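Local structure of TlmII (Streptoalloteichus hindustanus, 4HVM) at residues A[64-69]-A[78-84]. The protein probably acts as a condensation-domain protein of nonribosomal peptide synthesis in tallysomycin biosynthesis and may bind phosphopantetheine. Residues are numbered along the deposited sequence.
Sequences PLLRVN and MRTRENA
Five direct hydrogen bonds close the base of an antiparallel beta hairpin (strands 68-72 and 76-80) in the condensation-domain region of TlmII. Asn69 and Arg79 form a hydrogen-bonded pair, Asn69 N to Arg79 O and Arg79 N to Asn69 O both 2.8 Å; Val68 and Thr80 form the adjoining non-hydrogen-bonded pair, CA-CA 4.5 Å. Beyond the strands, Arg81 N donates to Arg67 O at 2.6 Å. Both arginine side chains cross, to different partners: Arg67 NH1 donates to Arg81 O at 2.9 Å, Arg81 NH1 to Asn69 OD1 at 2.8 Å, near the guanidinium plane. With chi1 t and chi3 p, the Arg81 guanidinium also ties down its own loop, NE to Asn83 O (3.0 Å) and NH2 to Ala84 O (2.9 Å). Two waters, 2.6 and 3.0 Å from Leu66 O, bridge it to Arg81 NH2 and NH1 respectively; the second also reaches Val68 O. Residues 64-66 have helical phi/psi, and Arg67 N bonds Pro64 O at 3.1 Å, a turn entering extended Val68 (-103/132). Outside, Arg67 NE and NH2 bond Leu60 O and Asp61 O in the last turn of helix 49-62, and Asn69 ND2 bonds Asp119 O. On the Val68 face, selenomethionine Met78 places CE 3.7 Å from Leu65 CD1 and 3.6 Å from Val68 CG2.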
loop_
_atom_site.group_PDB
_atom_site.type_symbol
_atom_site.label_atom_id
_atom_site.label_comp_id
_atom_site.label_asym_id
_atom_site.label_seq_id
_atom_site.Cartn_x
_atom_site.Cartn_y
_atom_site.Cartn_z
ATOM N N PRO A 64 -3.640 -18.172 11.501
ATOM C CA PRO A 64 -3.624 -17.601 12.857
ATOM C C PRO A 64 -3.175 -16.143 12.903
ATOM O O PRO A 64 -3.450 -15.456 13.889
ATOM C CB PRO A 64 -2.627 -18.492 13.607
ATOM C CG PRO A 64 -1.839 -19.196 12.529
ATOM C CD PRO A 64 -2.791 -19.369 11.394
ATOM N N LEU A 65 -2.507 -15.680 11.850
ATOM C CA LEU A 65 -2.075 -14.289 11.783
ATOM C C LEU A 65 -3.272 -13.345 11.755
ATOM O O LEU A 65 -3.228 -12.251 12.314
ATOM C CB LEU A 65 -1.200 -14.054 10.551
ATOM C CG LEU A 65 -0.818 -12.597 10.281
ATOM C CD1 LEU A 65 0.032 -12.045 11.412
ATOM C CD2 LEU A 65 -0.104 -12.454 8.953
ATOM N N LEU A 66 -4.343 -13.776 11.100
ATOM C CA LEU A 66 -5.540 -12.959 10.988
ATOM C C LEU A 66 -6.208 -12.767 12.347
ATOM O O LEU A 66 -6.933 -11.796 12.560
ATOM C CB LEU A 66 -6.521 -13.592 10.005
ATOM C CG LEU A 66 -5.982 -13.867 8.604
ATOM C CD1 LEU A 66 -7.053 -14.512 7.739
ATOM C CD2 LEU A 66 -5.473 -12.590 7.960
ATOM N N ARG A 67 -5.961 -13.700 13.261
ATOM C CA ARG A 67 -6.552 -13.653 14.592
ATOM C C ARG A 67 -5.562 -13.110 15.617
ATOM O O ARG A 67 -5.590 -13.502 16.783
ATOM C CB ARG A 67 -7.020 -15.050 15.006
ATOM C CG ARG A 67 -8.175 -15.585 14.176
ATOM C CD ARG A 67 -8.542 -17.011 14.559
ATOM N NE ARG A 67 -7.643 -17.995 13.962
ATOM C CZ ARG A 67 -6.801 -18.761 14.650
ATOM N NH1 ARG A 67 -6.740 -18.666 15.971
ATOM N NH2 ARG A 67 -6.025 -19.628 14.017
ATOM N N VAL A 68 -4.692 -12.205 15.183
ATOM C CA VAL A 68 -3.632 -11.704 16.049
ATOM C C VAL A 68 -3.907 -10.308 16.604
ATOM O O VAL A 68 -4.296 -9.398 15.873
ATOM C CB VAL A 68 -2.266 -11.726 15.320
ATOM C CG1 VAL A 68 -1.297 -10.728 15.934
ATOM C CG2 VAL A 68 -1.688 -13.136 15.338
ATOM N N ASN A 69 -3.722 -10.161 17.912
ATOM C CA ASN A 69 -3.751 -8.858 18.558
ATOM C C ASN A 69 -2.355 -8.503 19.050
ATOM O O ASN A 69 -1.492 -9.372 19.153
ATOM C CB ASN A 69 -4.747 -8.848 19.716
ATOM C CG ASN A 69 -6.184 -8.946 19.246
ATOM O OD1 ASN A 69 -6.753 -10.035 19.161
ATOM N ND2 ASN A 69 -6.779 -7.801 18.932
HETATM N N MSE A 78 3.008 -10.380 19.623
HETATM C CA MSE A 78 1.811 -10.874 18.950
HETATM C C MSE A 78 1.086 -11.909 19.804
HETATM O O MSE A 78 1.713 -12.746 20.451
HETATM C CB MSE A 78 2.155 -11.449 17.571
HETATM C CG MSE A 78 2.281 -10.400 16.480
HETATM SE SE MSE A 78 2.989 -11.100 14.806
HETATM C CE MSE A 78 1.816 -12.626 14.548
ATOM N N ARG A 79 -0.241 -11.840 19.800
ATOM C CA ARG A 79 -1.067 -12.725 20.609
ATOM C C ARG A 79 -2.171 -13.320 19.743
ATOM O O ARG A 79 -2.947 -12.584 19.133
ATOM C CB ARG A 79 -1.678 -11.934 21.767
ATOM C CG ARG A 79 -2.521 -12.741 22.742
ATOM C CD ARG A 79 -3.210 -11.819 23.746
ATOM N NE ARG A 79 -3.768 -12.544 24.886
ATOM C CZ ARG A 79 -3.090 -12.829 25.996
ATOM N NH1 ARG A 79 -1.823 -12.454 26.117
ATOM N NH2 ARG A 79 -3.677 -13.492 26.985
ATOM N N THR A 80 -2.242 -14.645 19.685
ATOM C CA THR A 80 -3.209 -15.299 18.808
ATOM C C THR A 80 -4.545 -15.540 19.497
ATOM O O THR A 80 -4.649 -16.346 20.419
ATOM C CB THR A 80 -2.668 -16.623 18.253
ATOM O OG1 THR A 80 -1.418 -16.387 17.596
ATOM C CG2 THR A 80 -3.650 -17.212 17.256
ATOM N N ARG A 81 -5.565 -14.828 19.032
ATOM C CA ARG A 81 -6.912 -14.945 19.569
ATOM C C ARG A 81 -7.520 -16.283 19.157
ATOM O O ARG A 81 -7.371 -16.716 18.014
ATOM C CB ARG A 81 -7.761 -13.787 19.048
ATOM C CG ARG A 81 -8.987 -13.453 19.872
ATOM C CD ARG A 81 -9.651 -12.173 19.362
ATOM N NE ARG A 81 -10.077 -12.279 17.966
ATOM C CZ ARG A 81 -9.425 -11.748 16.935
ATOM N NH1 ARG A 81 -8.306 -11.062 17.131
ATOM N NH2 ARG A 81 -9.894 -11.902 15.702
ATOM N N GLU A 82 -8.198 -16.937 20.094
ATOM C CA GLU A 82 -8.769 -18.257 19.846
ATOM C C GLU A 82 -10.004 -18.207 18.947
ATOM O O GLU A 82 -10.128 -18.992 18.007
ATOM C CB GLU A 82 -9.104 -18.944 21.170
ATOM C CG GLU A 82 -7.896 -19.162 22.068
ATOM C CD GLU A 82 -8.245 -19.891 23.348
ATOM O OE1 GLU A 82 -9.280 -19.552 23.963
ATOM O OE2 GLU A 82 -7.486 -20.806 23.737
ATOM N N ASN A 83 -10.916 -17.286 19.244
ATOM C CA ASN A 83 -12.122 -17.115 18.441
ATOM C C ASN A 83 -11.995 -15.933 17.487
ATOM O O ASN A 83 -11.645 -14.827 17.901
ATOM C CB ASN A 83 -13.355 -16.953 19.335
ATOM C CG ASN A 83 -13.737 -18.240 20.048
ATOM O OD1 ASN A 83 -12.978 -19.211 20.058
ATOM N ND2 ASN A 83 -14.919 -18.250 20.654
ATOM N N ALA A 84 -12.274 -16.174 16.211
ATOM C CA ALA A 84 -12.131 -15.142 15.189
ATOM C C ALA A 84 -13.072 -13.964 15.418
ATOM O O ALA A 84 -12.616 -12.847 15.666
ATOM C CB ALA A 84 -12.338 -15.732 13.804
HETATM O O HOH W 1 -9.277 -10.762 12.786
HETATM O O HOH W 2 -7.051 -9.610 14.547
#